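Local coordinates for protein octenoyl-CoA reductase/carboxylase (Streptomyces sp., PDB 4A0S) that reductively carboxylates 2-octenoyl-CoA with NADPH to make a polyketide extender unit for cinnabaramide biosynthesis, at residues Y207-S212 / I309-T314; G329-T334 / K356-H361; L201-A206 / G234-Q239. All blocks are in the same frame, centred on the assembly; numbering follows the deposited sequence.

Contact 1 (Y207-S212 / I309-T314); sequences YRMLVS and IVFEHT. With NAP (NADP nicotinamide-adenine-dinucleotide phosphate), chain F.
Met209 and Phe311 mark the closest backbone approach, 7.6 Å between their CA atoms, where residues 207-210 of helix 200-210 lie against strand 309-312; no hydrogen bond crosses between the two segments, and side chains fill the space. The strand belongs to the six-stranded parallel sheet of the Rossmann-type nucleotide-binding domain, and the helix packs on one face of it. Met209 and Phe311 form a Met-aromatic contact, their side chains crossing at about a right angle. The Met209 chain bends at its last torsion (chi3 72°), which swings CE over one face of the Phe311 ring, displaced toward the rim; it stands 3.7 Å from the ring centroid, a CH-pi contact. The sulfur approaches more obliquely, SD of Met209 lying 3.5 Å from CE2 of Phe311. A flexible, unbranched thioether suits this place because it can curl over a flat ring. Phe311 CG is anti to the backbone N (chi1 -175°), and the ring beyond it lies between Met209 CE and Leu210 CD1. Leu210 meets the CD2 side of the ring with its whole branched end: CD1 and CG of Leu210 both come within 3.5 Å of CD2 of Phe311. Its other methyl, CD2, reaches CG2 of Ile309 at 3.7 Å, so one leucine fork spans two alternate strand residues, Ile309 and Phe311. Glu312, the last strand residue, has OE2 hydrogen-bonded to Ser322 and Thr318; past it, His313 and Thr314 enter the NADP pocket. CE of Met209 also rests 3.4 Å from the carbonyl O of Glu312.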
loop_
_atom_site.group_PDB
_atom_site.type_symbol
_atom_site.label_atom_id
_atom_site.label_comp_id
_atom_site.label_asym_id
_atom_site.label_seq_id
_atom_site.Cartn_x
_atom_site.Cartn_y
_atom_site.Cartn_z
ATOM N N TYR A 207 -14.173 -3.062 -11.021
ATOM C CA TYR A 207 -13.473 -3.906 -10.083
ATOM C C TYR A 207 -12.126 -3.268 -9.768
ATOM O O TYR A 207 -11.732 -3.145 -8.599
ATOM C CB TYR A 207 -13.260 -5.310 -10.659
ATOM C CG TYR A 207 -12.481 -6.163 -9.695
ATOM C CD1 TYR A 207 -11.088 -6.042 -9.599
ATOM C CD2 TYR A 207 -13.138 -7.048 -8.833
ATOM C CE1 TYR A 207 -10.371 -6.787 -8.674
ATOM C CE2 TYR A 207 -12.419 -7.811 -7.920
ATOM C CZ TYR A 207 -11.037 -7.657 -7.844
ATOM O OH TYR A 207 -10.322 -8.390 -6.945
ATOM N N ARG A 208 -11.419 -2.862 -10.816
ATOM C CA ARG A 208 -10.134 -2.193 -10.627
ATOM C C ARG A 208 -10.318 -0.935 -9.774
ATOM O O ARG A 208 -9.587 -0.705 -8.827
ATOM C CB ARG A 208 -9.504 -1.810 -11.966
ATOM C CG ARG A 208 -8.159 -1.132 -11.760
ATOM C CD ARG A 208 -7.428 -0.830 -13.050
ATOM N NE ARG A 208 -6.173 -0.157 -12.754
ATOM C CZ ARG A 208 -4.985 -0.764 -12.698
ATOM N NH1 ARG A 208 -4.875 -2.075 -12.900
ATOM N NH2 ARG A 208 -3.897 -0.061 -12.424
ATOM N N MET A 209 -11.315 -0.136 -10.138
ATOM C CA MET A 209 -11.608 1.115 -9.460
ATOM C C MET A 209 -11.932 0.949 -7.989
ATOM O O MET A 209 -11.612 1.814 -7.207
ATOM C CB MET A 209 -12.795 1.781 -10.155
ATOM C CG MET A 209 -12.430 2.247 -11.556
ATOM S SD MET A 209 -13.846 2.892 -12.424
ATOM C CE MET A 209 -14.098 4.439 -11.541
ATOM N N LEU A 210 -12.576 -0.152 -7.623
ATOM C CA LEU A 210 -13.166 -0.242 -6.289
ATOM C C LEU A 210 -12.634 -1.375 -5.463
ATOM O O LEU A 210 -12.508 -1.234 -4.264
ATOM C CB LEU A 210 -14.685 -0.396 -6.371
ATOM C CG LEU A 210 -15.434 0.780 -6.979
ATOM C CD1 LEU A 210 -16.886 0.366 -7.186
ATOM C CD2 LEU A 210 -15.334 2.004 -6.052
ATOM N N VAL A 211 -12.378 -2.514 -6.098
ATOM C CA VAL A 211 -12.035 -3.685 -5.316
ATOM C C VAL A 211 -10.536 -3.843 -5.244
ATOM O O VAL A 211 -9.980 -4.124 -4.182
ATOM C CB VAL A 211 -12.692 -4.968 -5.867
ATOM C CG1 VAL A 211 -12.265 -6.202 -5.027
ATOM C CG2 VAL A 211 -14.222 -4.818 -5.901
ATOM N N SER A 212 -9.901 -3.675 -6.400
ATOM C CA SER A 212 -8.490 -3.958 -6.571
ATOM C C SER A 212 -7.619 -3.063 -5.720
ATOM O O SER A 212 -7.961 -1.905 -5.466
ATOM C CB SER A 212 -8.093 -3.747 -8.026
ATOM O OG SER A 212 -6.729 -4.073 -8.183
ATOM N N ILE A 309 -15.374 6.675 -0.963
ATOM C CA ILE A 309 -14.926 6.578 -2.343
ATOM C C ILE A 309 -16.031 7.147 -3.200
ATOM O O ILE A 309 -17.204 6.821 -3.005
ATOM C CB ILE A 309 -14.660 5.121 -2.768
ATOM C CG1 ILE A 309 -13.546 4.488 -1.930
ATOM C CG2 ILE A 309 -14.290 5.029 -4.268
ATOM C CD1 ILE A 309 -13.597 2.969 -1.971
ATOM N N VAL A 310 -15.647 7.997 -4.140
ATOM C CA VAL A 310 -16.568 8.471 -5.135
ATOM C C VAL A 310 -16.152 7.814 -6.428
ATOM O O VAL A 310 -15.007 7.917 -6.866
ATOM C CB VAL A 310 -16.525 9.988 -5.290
ATOM C CG1 VAL A 310 -17.521 10.426 -6.331
ATOM C CG2 VAL A 310 -16.787 10.647 -3.946
ATOM N N PHE A 311 -17.117 7.151 -7.032
ATOM C CA PHE A 311 -16.918 6.391 -8.245
ATOM C C PHE A 311 -17.309 7.308 -9.391
ATOM O O PHE A 311 -18.489 7.574 -9.630
ATOM C CB PHE A 311 -17.793 5.145 -8.183
ATOM C CG PHE A 311 -17.596 4.194 -9.323
ATOM C CD1 PHE A 311 -18.356 4.311 -10.479
ATOM C CD2 PHE A 311 -16.677 3.163 -9.225
ATOM C CE1 PHE A 311 -18.181 3.420 -11.542
ATOM C CE2 PHE A 311 -16.507 2.257 -10.264
ATOM C CZ PHE A 311 -17.257 2.398 -11.435
ATOM N N GLU A 312 -16.288 7.847 -10.051
ATOM C CA GLU A 312 -16.459 8.794 -11.130
ATOM C C GLU A 312 -16.326 8.200 -12.515
ATOM O O GLU A 312 -15.643 7.204 -12.725
ATOM C CB GLU A 312 -15.439 9.918 -10.988
ATOM C CG GLU A 312 -16.000 11.120 -10.342
ATOM C CD GLU A 312 -16.856 11.923 -11.293
ATOM O OE1 GLU A 312 -16.831 11.644 -12.500
ATOM O OE2 GLU A 312 -17.533 12.847 -10.830
ATOM N N HIS A 313 -16.986 8.844 -13.469
ATOM C CA HIS A 313 -16.843 8.521 -14.882
ATOM C C HIS A 313 -17.749 9.453 -15.671
ATOM O O HIS A 313 -17.616 9.588 -16.874
ATOM C CB HIS A 313 -17.229 7.082 -15.151
ATOM C CG HIS A 313 -18.588 6.731 -14.649
ATOM N ND1 HIS A 313 -19.724 6.853 -15.422
ATOM C CD2 HIS A 313 -18.994 6.245 -13.452
ATOM C CE1 HIS A 313 -20.771 6.453 -14.721
ATOM N NE2 HIS A 313 -20.353 6.083 -13.524
ATOM N N THR A 314 -18.668 10.093 -14.955
ATOM C CA THR A 314 -19.624 11.008 -15.553
ATOM C C THR A 314 -18.929 12.263 -16.017
ATOM O O THR A 314 -19.391 12.897 -16.949
ATOM C CB THR A 314 -20.742 11.372 -14.581
ATOM O OG1 THR A 314 -20.242 11.335 -13.237
ATOM C CG2 THR A 314 -21.877 10.381 -14.722
HETATM P PA NAP F . -23.304 3.794 -19.629
HETATM O O1A NAP F . -23.742 2.288 -19.495
HETATM O O2A NAP F . -23.985 4.601 -20.694
HETATM O O5B NAP F . -23.592 4.437 -18.261
HETATM C C5B NAP F . -23.152 5.767 -18.075
HETATM C C4B NAP F . -24.046 6.374 -17.005
HETATM O O4B NAP F . -23.550 7.704 -16.799
HETATM C C3B NAP F . -25.521 6.496 -17.443
HETATM O O3B NAP F . -26.244 5.612 -16.611
HETATM C C2B NAP F . -25.925 7.902 -17.028
HETATM O O2B NAP F . -26.394 7.950 -15.681
HETATM C C1B NAP F . -24.655 8.674 -17.085
HETATM N N9A NAP F . -24.472 9.157 -18.477
HETATM C C8A NAP F . -24.845 8.584 -19.633
HETATM N N7A NAP F . -24.453 9.333 -20.672
HETATM C C5A NAP F . -23.831 10.380 -20.149
HETATM C C6A NAP F . -23.248 11.486 -20.717
HETATM N N6A NAP F . -23.215 11.611 -22.042
HETATM N N1A NAP F . -22.697 12.384 -19.914
HETATM C C2A NAP F . -22.698 12.233 -18.593
HETATM N N3A NAP F . -23.269 11.204 -18.006
HETATM C C4A NAP F . -23.835 10.268 -18.774
HETATM O O3 NAP F . -21.722 3.900 -19.851
HETATM P PN NAP F . -20.645 3.128 -18.941
HETATM O O1N NAP F . -20.406 1.810 -19.759
HETATM O O2N NAP F . -21.031 3.013 -17.489
HETATM O O5D NAP F . -19.416 4.114 -19.194
HETATM C C5D NAP F . -19.513 5.379 -18.546
HETATM C C4D NAP F . -18.243 6.100 -18.899
HETATM O O4D NAP F . -17.142 5.253 -18.418
HETATM C C3D NAP F . -18.023 6.236 -20.406
HETATM O O3D NAP F . -17.452 7.555 -20.537
HETATM C C2D NAP F . -17.012 5.159 -20.736
HETATM O O2D NAP F . -16.207 5.515 -21.884
HETATM C C1D NAP F . -16.156 5.271 -19.489
HETATM N N1N NAP F . -15.587 3.963 -19.267
HETATM C C2N NAP F . -14.229 3.907 -19.037
HETATM C C3N NAP F . -13.712 2.661 -18.819
HETATM C C7N NAP F . -12.252 2.602 -18.587
HETATM O O7N NAP F . -11.565 3.623 -18.481
HETATM N N7N NAP F . -11.800 1.377 -18.559
HETATM C C4N NAP F . -14.498 1.505 -18.825
HETATM C C5N NAP F . -15.864 1.549 -19.041
HETATM C C6N NAP F . -16.416 2.802 -19.258
HETATM P P2B NAP F . -27.218 9.277 -15.292
HETATM O O1X NAP F . -27.898 8.668 -13.942
HETATM O O2X NAP F . -26.219 10.486 -14.923
HETATM O O3X NAP F . -28.114 9.450 -16.494
#

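Contact 2 (G329-T334 / K356-H361). With NAP (NADP nicotinamide-adenine-dinucleotide phosphate), chain F.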
loop_
_atom_site.group_PDB
_atom_site.type_symbol
_atom_site.label_atom_id
_atom_site.label_comp_id
_atom_site.label_asym_id
_atom_site.label_seq_id
_atom_site.Cartn_x
_atom_site.Cartn_y
_atom_site.Cartn_z
ATOM N N GLY A 329 -9.581 12.467 3.344
ATOM C CA GLY A 329 -8.810 11.270 3.077
ATOM C C GLY A 329 -9.474 10.348 2.095
ATOM O O GLY A 329 -8.973 9.269 1.852
ATOM N N GLY A 330 -10.607 10.779 1.540
ATOM C CA GLY A 330 -11.362 9.986 0.582
ATOM C C GLY A 330 -10.704 9.921 -0.783
ATOM O O GLY A 330 -9.730 10.609 -1.056
ATOM N N THR A 331 -11.265 9.088 -1.640
ATOM C CA THR A 331 -10.723 8.856 -2.964
ATOM C C THR A 331 -11.817 9.040 -3.993
ATOM O O THR A 331 -12.883 8.455 -3.883
ATOM C CB THR A 331 -10.152 7.440 -3.067
ATOM O OG1 THR A 331 -9.086 7.297 -2.119
ATOM C CG2 THR A 331 -9.612 7.171 -4.481
ATOM N N VAL A 332 -11.558 9.919 -4.947
ATOM C CA VAL A 332 -12.345 9.978 -6.143
ATOM C C VAL A 332 -11.596 9.079 -7.123
ATOM O O VAL A 332 -10.442 9.336 -7.442
ATOM C CB VAL A 332 -12.421 11.403 -6.702
ATOM C CG1 VAL A 332 -13.212 11.399 -8.004
ATOM C CG2 VAL A 332 -13.034 12.344 -5.688
ATOM N N VAL A 333 -12.235 8.011 -7.556
ATOM C CA VAL A 333 -11.631 7.143 -8.544
ATOM C C VAL A 333 -12.390 7.361 -9.834
ATOM O O VAL A 333 -13.618 7.307 -9.848
ATOM C CB VAL A 333 -11.583 5.658 -8.094
ATOM C CG1 VAL A 333 -12.995 5.095 -7.782
ATOM C CG2 VAL A 333 -10.833 4.796 -9.114
ATOM N N THR A 334 -11.659 7.651 -10.906
ATOM C CA THR A 334 -12.295 8.015 -12.162
ATOM C C THR A 334 -11.738 7.216 -13.321
ATOM O O THR A 334 -10.520 7.007 -13.409
ATOM C CB THR A 334 -12.117 9.519 -12.484
ATOM O OG1 THR A 334 -12.703 9.799 -13.762
ATOM C CG2 THR A 334 -10.633 9.910 -12.493
ATOM N N LYS A 356 -7.709 11.936 -2.495
ATOM C CA LYS A 356 -6.982 11.430 -3.638
ATOM C C LYS A 356 -7.922 11.319 -4.813
ATOM O O LYS A 356 -9.100 11.003 -4.657
ATOM C CB LYS A 356 -6.435 10.035 -3.359
ATOM C CG LYS A 356 -5.490 9.927 -2.202
ATOM C CD LYS A 356 -4.795 8.552 -2.222
ATOM C CE LYS A 356 -5.603 7.451 -1.504
ATOM N NZ LYS A 356 -6.468 6.640 -2.439
ATOM N N ILE A 357 -7.375 11.551 -5.994
ATOM C CA ILE A 357 -8.059 11.238 -7.217
ATOM C C ILE A 357 -7.248 10.161 -7.889
ATOM O O ILE A 357 -6.081 10.366 -8.222
ATOM C CB ILE A 357 -8.156 12.426 -8.175
ATOM C CG1 ILE A 357 -8.832 13.620 -7.517
ATOM C CG2 ILE A 357 -8.927 12.008 -9.432
ATOM C CD1 ILE A 357 -8.430 14.954 -8.143
ATOM N N VAL A 358 -7.872 9.013 -8.080
ATOM C CA VAL A 358 -7.208 7.895 -8.698
ATOM C C VAL A 358 -7.774 7.710 -10.095
ATOM O O VAL A 358 -8.954 7.437 -10.262
ATOM C CB VAL A 358 -7.345 6.618 -7.858
ATOM C CG1 VAL A 358 -6.640 5.444 -8.557
ATOM C CG2 VAL A 358 -6.767 6.863 -6.453
ATOM N N GLY A 359 -6.915 7.916 -11.084
ATOM C CA GLY A 359 -7.276 7.694 -12.472
ATOM C C GLY A 359 -7.189 6.200 -12.651
ATOM O O GLY A 359 -6.223 5.579 -12.220
ATOM N N SER A 360 -8.227 5.608 -13.215
ATOM C CA SER A 360 -8.235 4.185 -13.435
ATOM C C SER A 360 -8.715 3.856 -14.838
ATOM O O SER A 360 -9.499 4.587 -15.414
ATOM C CB SER A 360 -9.116 3.495 -12.411
ATOM O OG SER A 360 -8.893 2.103 -12.463
ATOM N N HIS A 361 -8.246 2.736 -15.377
ATOM C CA HIS A 361 -8.519 2.416 -16.751
ATOM C C HIS A 361 -8.544 0.919 -16.851
ATOM O O HIS A 361 -7.653 0.263 -16.337
ATOM C CB HIS A 361 -7.414 2.975 -17.647
ATOM C CG HIS A 361 -7.712 2.872 -19.109
ATOM N ND1 HIS A 361 -8.907 3.289 -19.653
ATOM C CD2 HIS A 361 -6.950 2.448 -20.145
ATOM C CE1 HIS A 361 -8.871 3.116 -20.964
ATOM N NE2 HIS A 361 -7.693 2.614 -21.286
HETATM P PA NAP F . -23.304 3.794 -19.629
HETATM O O1A NAP F . -23.742 2.288 -19.495
HETATM O O2A NAP F . -23.985 4.601 -20.694
HETATM O O5B NAP F . -23.592 4.437 -18.261
HETATM C C5B NAP F . -23.152 5.767 -18.075
HETATM C C4B NAP F . -24.046 6.374 -17.005
HETATM O O4B NAP F . -23.550 7.704 -16.799
HETATM C C3B NAP F . -25.521 6.496 -17.443
HETATM O O3B NAP F . -26.244 5.612 -16.611
HETATM C C2B NAP F . -25.925 7.902 -17.028
HETATM O O2B NAP F . -26.394 7.950 -15.681
HETATM C C1B NAP F . -24.655 8.674 -17.085
HETATM N N9A NAP F . -24.472 9.157 -18.477
HETATM C C8A NAP F . -24.845 8.584 -19.633
HETATM N N7A NAP F . -24.453 9.333 -20.672
HETATM C C5A NAP F . -23.831 10.380 -20.149
HETATM C C6A NAP F . -23.248 11.486 -20.717
HETATM N N6A NAP F . -23.215 11.611 -22.042
HETATM N N1A NAP F . -22.697 12.384 -19.914
HETATM C C2A NAP F . -22.698 12.233 -18.593
HETATM N N3A NAP F . -23.269 11.204 -18.006
HETATM C C4A NAP F . -23.835 10.268 -18.774
HETATM O O3 NAP F . -21.722 3.900 -19.851
HETATM P PN NAP F . -20.645 3.128 -18.941
HETATM O O1N NAP F . -20.406 1.810 -19.759
HETATM O O2N NAP F . -21.031 3.013 -17.489
HETATM O O5D NAP F . -19.416 4.114 -19.194
HETATM C C5D NAP F . -19.513 5.379 -18.546
HETATM C C4D NAP F . -18.243 6.100 -18.899
HETATM O O4D NAP F . -17.142 5.253 -18.418
HETATM C C3D NAP F . -18.023 6.236 -20.406
HETATM O O3D NAP F . -17.452 7.555 -20.537
HETATM C C2D NAP F . -17.012 5.159 -20.736
HETATM O O2D NAP F . -16.207 5.515 -21.884
HETATM C C1D NAP F . -16.156 5.271 -19.489
HETATM N N1N NAP F . -15.587 3.963 -19.267
HETATM C C2N NAP F . -14.229 3.907 -19.037
HETATM C C3N NAP F . -13.712 2.661 -18.819
HETATM C C7N NAP F . -12.252 2.602 -18.587
HETATM O O7N NAP F . -11.565 3.623 -18.481
HETATM N N7N NAP F . -11.800 1.377 -18.559
HETATM C C4N NAP F . -14.498 1.505 -18.825
HETATM C C5N NAP F . -15.864 1.549 -19.041
HETATM C C6N NAP F . -16.416 2.802 -19.258
HETATM P P2B NAP F . -27.218 9.277 -15.292
HETATM O O1X NAP F . -27.898 8.668 -13.942
HETATM O O2X NAP F . -26.219 10.486 -14.923
HETATM O O3X NAP F . -28.114 9.450 -16.494
#
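Thr331 and Lys356 sit side by side in neighbouring parallel strands, 331-334 and 356-359, of the Rossmann-type sheet. Backbone bonds alternate between the strands, from Lys356 N to Gly330 O (2.8 Å) through to Ser360 N to Thr334 O (2.7 Å). Thr331 CB lies 3.8 Å from Lys356 NZ, and beyond it the side chain forks: OG1 accepts a hydrogen bond from Lys356 NZ at 2.7 Å, whereas CG2 presses on CG2 of Val358 at a tight 3.5 Å. Threonine suits the spot: its beta branch favours a strand and offers each neighbour a different group. The lysine chain bends at chi3 (-86°), placing CE, and again at chi4 (95°), which brings NZ to the hydroxyl. An alanine at Thr331 would probably leave the Lys356 ammonium without this acceptor and open a gap beside Val358. Past the strand, ND1 of His361 donates to O7N of the NADP carboxamide at 2.9 Å. Strand 309-312 pairs with the other side of 331-334, Val332 and Ile357 touch Phe319 of helix 316-325, and Val333 meets Met209 of helix 200-210; strand 356-359 pairs antiparallel with a strand of the third subunit, carrying the sheet into that copy.

Contact 3 (L201-A206 / G234-Q239). With NAP (NADP nicotinamide-adenine-dinucleotide phosphate), chain F.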
loop_
_atom_site.group_PDB
_atom_site.type_symbol
_atom_site.label_atom_id
_atom_site.label_comp_id
_atom_site.label_asym_id
_atom_site.label_seq_id
_atom_site.Cartn_x
_atom_site.Cartn_y
_atom_site.Cartn_z
ATOM N N LEU A 201 -15.611 -5.808 -19.569
ATOM C CA LEU A 201 -15.081 -4.452 -19.631
ATOM C C LEU A 201 -15.555 -3.619 -18.447
ATOM O O LEU A 201 -14.744 -3.125 -17.677
ATOM C CB LEU A 201 -15.432 -3.789 -20.949
ATOM C CG LEU A 201 -14.822 -2.404 -21.133
ATOM C CD1 LEU A 201 -14.596 -2.144 -22.612
ATOM C CD2 LEU A 201 -15.738 -1.402 -20.569
ATOM N N CYS A 202 -16.868 -3.487 -18.292
ATOM C CA CYS A 202 -17.417 -2.640 -17.228
ATOM C C CYS A 202 -17.158 -3.200 -15.841
ATOM O O CYS A 202 -16.806 -2.459 -14.912
ATOM C CB CYS A 202 -18.907 -2.429 -17.441
ATOM S SG CYS A 202 -19.208 -1.260 -18.744
ATOM N N ALA A 203 -17.364 -4.500 -15.686
ATOM C CA ALA A 203 -17.186 -5.105 -14.395
ATOM C C ALA A 203 -15.711 -5.072 -14.014
ATOM O O ALA A 203 -15.386 -4.743 -12.881
ATOM C CB ALA A 203 -17.704 -6.519 -14.372
ATOM N N GLY A 204 -14.835 -5.418 -14.955
ATOM C CA GLY A 204 -13.395 -5.415 -14.672
ATOM C C GLY A 204 -12.972 -4.006 -14.290
ATOM O O GLY A 204 -12.224 -3.799 -13.329
ATOM N N THR A 205 -13.492 -3.034 -15.030
ATOM C CA THR A 205 -13.138 -1.643 -14.808
ATOM C C THR A 205 -13.620 -1.153 -13.445
ATOM O O THR A 205 -12.880 -0.481 -12.730
ATOM C CB THR A 205 -13.709 -0.743 -15.911
ATOM O OG1 THR A 205 -13.047 -1.053 -17.138
ATOM C CG2 THR A 205 -13.468 0.715 -15.594
ATOM N N ALA A 206 -14.853 -1.505 -13.098
ATOM C CA ALA A 206 -15.402 -1.132 -11.816
ATOM C C ALA A 206 -14.605 -1.850 -10.707
ATOM O O ALA A 206 -14.387 -1.311 -9.618
ATOM C CB ALA A 206 -16.884 -1.503 -11.754
ATOM N N GLY A 234 -21.713 1.541 -13.328
ATOM C CA GLY A 234 -22.389 1.698 -12.035
ATOM C C GLY A 234 -23.045 0.407 -11.618
ATOM O O GLY A 234 -23.031 0.032 -10.446
ATOM N N SER A 235 -23.611 -0.301 -12.587
ATOM C CA SER A 235 -24.316 -1.534 -12.301
ATOM C C SER A 235 -23.406 -2.580 -11.710
ATOM O O SER A 235 -23.862 -3.455 -10.975
ATOM C CB SER A 235 -24.978 -2.077 -13.556
ATOM O OG SER A 235 -26.051 -1.228 -13.927
ATOM N N TYR A 236 -22.127 -2.509 -12.032
ATOM C CA TYR A 236 -21.165 -3.411 -11.387
ATOM C C TYR A 236 -20.559 -2.823 -10.147
ATOM O O TYR A 236 -20.360 -3.542 -9.165
ATOM C CB TYR A 236 -20.083 -3.844 -12.358
ATOM C CG TYR A 236 -20.660 -4.711 -13.434
ATOM C CD1 TYR A 236 -21.158 -5.982 -13.137
ATOM C CD2 TYR A 236 -20.731 -4.262 -14.751
ATOM C CE1 TYR A 236 -21.715 -6.794 -14.140
ATOM C CE2 TYR A 236 -21.282 -5.055 -15.756
ATOM C CZ TYR A 236 -21.773 -6.311 -15.439
ATOM O OH TYR A 236 -22.307 -7.100 -16.422
ATOM N N ALA A 237 -20.275 -1.527 -10.194
ATOM C CA ALA A 237 -19.757 -0.813 -9.035
ATOM C C ALA A 237 -20.670 -1.089 -7.851
ATOM O O ALA A 237 -20.207 -1.449 -6.770
ATOM C CB ALA A 237 -19.673 0.674 -9.321
ATOM N N ILE A 238 -21.974 -0.959 -8.069
ATOM C CA ILE A 238 -22.948 -1.253 -7.011
ATOM C C ILE A 238 -22.729 -2.638 -6.414
ATOM O O ILE A 238 -22.748 -2.816 -5.200
ATOM C CB ILE A 238 -24.402 -1.152 -7.537
ATOM C CG1 ILE A 238 -24.781 0.309 -7.724
ATOM C CG2 ILE A 238 -25.381 -1.877 -6.589
ATOM C CD1 ILE A 238 -25.925 0.513 -8.708
ATOM N N GLN A 239 -22.518 -3.617 -7.280
ATOM C CA GLN A 239 -22.396 -4.987 -6.828
ATOM C C GLN A 239 -21.109 -5.223 -6.070
ATOM O O GLN A 239 -21.110 -5.907 -5.045
ATOM C CB GLN A 239 -22.495 -5.918 -8.005
ATOM C CG GLN A 239 -23.847 -5.866 -8.655
ATOM C CD GLN A 239 -23.995 -7.005 -9.590
ATOM O OE1 GLN A 239 -24.055 -8.155 -9.162
ATOM N NE2 GLN A 239 -23.959 -6.716 -10.876
HETATM P PA NAP F . -23.304 3.794 -19.629
HETATM O O1A NAP F . -23.742 2.288 -19.495
HETATM O O2A NAP F . -23.985 4.601 -20.694
HETATM O O5B NAP F . -23.592 4.437 -18.261
HETATM C C5B NAP F . -23.152 5.767 -18.075
HETATM C C4B NAP F . -24.046 6.374 -17.005
HETATM O O4B NAP F . -23.550 7.704 -16.799
HETATM C C3B NAP F . -25.521 6.496 -17.443
HETATM O O3B NAP F . -26.244 5.612 -16.611
HETATM C C2B NAP F . -25.925 7.902 -17.028
HETATM O O2B NAP F . -26.394 7.950 -15.681
HETATM C C1B NAP F . -24.655 8.674 -17.085
HETATM N N9A NAP F . -24.472 9.157 -18.477
HETATM C C8A NAP F . -24.845 8.584 -19.633
HETATM N N7A NAP F . -24.453 9.333 -20.672
HETATM C C5A NAP F . -23.831 10.380 -20.149
HETATM C C6A NAP F . -23.248 11.486 -20.717
HETATM N N6A NAP F . -23.215 11.611 -22.042
HETATM N N1A NAP F . -22.697 12.384 -19.914
HETATM C C2A NAP F . -22.698 12.233 -18.593
HETATM N N3A NAP F . -23.269 11.204 -18.006
HETATM C C4A NAP F . -23.835 10.268 -18.774
HETATM O O3 NAP F . -21.722 3.900 -19.851
HETATM P PN NAP F . -20.645 3.128 -18.941
HETATM O O1N NAP F . -20.406 1.810 -19.759
HETATM O O2N NAP F . -21.031 3.013 -17.489
HETATM O O5D NAP F . -19.416 4.114 -19.194
HETATM C C5D NAP F . -19.513 5.379 -18.546
HETATM C C4D NAP F . -18.243 6.100 -18.899
HETATM O O4D NAP F . -17.142 5.253 -18.418
HETATM C C3D NAP F . -18.023 6.236 -20.406
HETATM O O3D NAP F . -17.452 7.555 -20.537
HETATM C C2D NAP F . -17.012 5.159 -20.736
HETATM O O2D NAP F . -16.207 5.515 -21.884
HETATM C C1D NAP F . -16.156 5.271 -19.489
HETATM N N1N NAP F . -15.587 3.963 -19.267
HETATM C C2N NAP F . -14.229 3.907 -19.037
HETATM C C3N NAP F . -13.712 2.661 -18.819
HETATM C C7N NAP F . -12.252 2.602 -18.587
HETATM O O7N NAP F . -11.565 3.623 -18.481
HETATM N N7N NAP F . -11.800 1.377 -18.559
HETATM C C4N NAP F . -14.498 1.505 -18.825
HETATM C C5N NAP F . -15.864 1.549 -19.041
HETATM C C6N NAP F . -16.416 2.802 -19.258
HETATM P P2B NAP F . -27.218 9.277 -15.292
HETATM O O1X NAP F . -27.898 8.668 -13.942
HETATM O O2X NAP F . -26.219 10.486 -14.923
HETATM O O3X NAP F . -28.114 9.450 -16.494
#
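The ring of Tyr236 lies against Ala203, whose CB stands over the ring's centre, 3.7 Å from the centroid, in a CH-pi contact. Tyr236 CG, anti to the carbonyl carbon (chi1 -67°), lies 3.6 Å from Ala203 CB. Cys202 adds its CB at 3.7 Å from CD2 of Tyr236, meeting the ring obliquely. Further along, Ala206 CB nestles 3.7 Å from the backbone N of Ala237. These alanines suit a close pairing: the axes of segments 201-206 and 234-239 pass 8.2 Å apart at a crossing angle of -46°, and single methyls let the backbones approach at Ala206 and Ala237. The hydroxyl of Tyr236 is hydrogen-bonded to Ser199 and to the backbone N of Ala383.

The same segment, 201-206, also meets the cofactor. Leu201 CD2 lies 3.3 Å from C5N of the NADP nicotinamide, and Thr205 OG1 accepts a weak hydrogen bond from its amide N7N at 3.1 Å. That hydroxyl commits its proton to Leu201 O at 2.7 Å, consistent with OG1 acting as acceptor for N7N. Helix 200-210 packs against helix 232-243 of the Rossmann-type domain, with Phe311 of strand 309-312 touching both Ala206 and Ala237 and helix 365-376 bordering Ala203.

How the contacts relate
Helix 200-210 serves contacts 1 and 3, whose centres lie 8 Å apart: its later turn packs on strand 309-312 and its earlier turns on helix 232-243. Ala237 joins them, its CB lying 3.5 Å from Leu210 CD1 and 3.6 Å from Phe311 CZ. Contacts 1 and 2, with centres 7 Å apart, share the parallel sheet, since strands 309-312 and 331-334 are neighbours; Glu312 N and Val333 O, at 2.7 Å, probably form a hydrogen bond. Contacts 2 and 3 do not touch, their nearest atoms being about 5 Å apart, yet they supply His361 and Thr205 to the two polar atoms of the NADP carboxamide, O7N and N7N, the second weakly. All three contacts reach NADP.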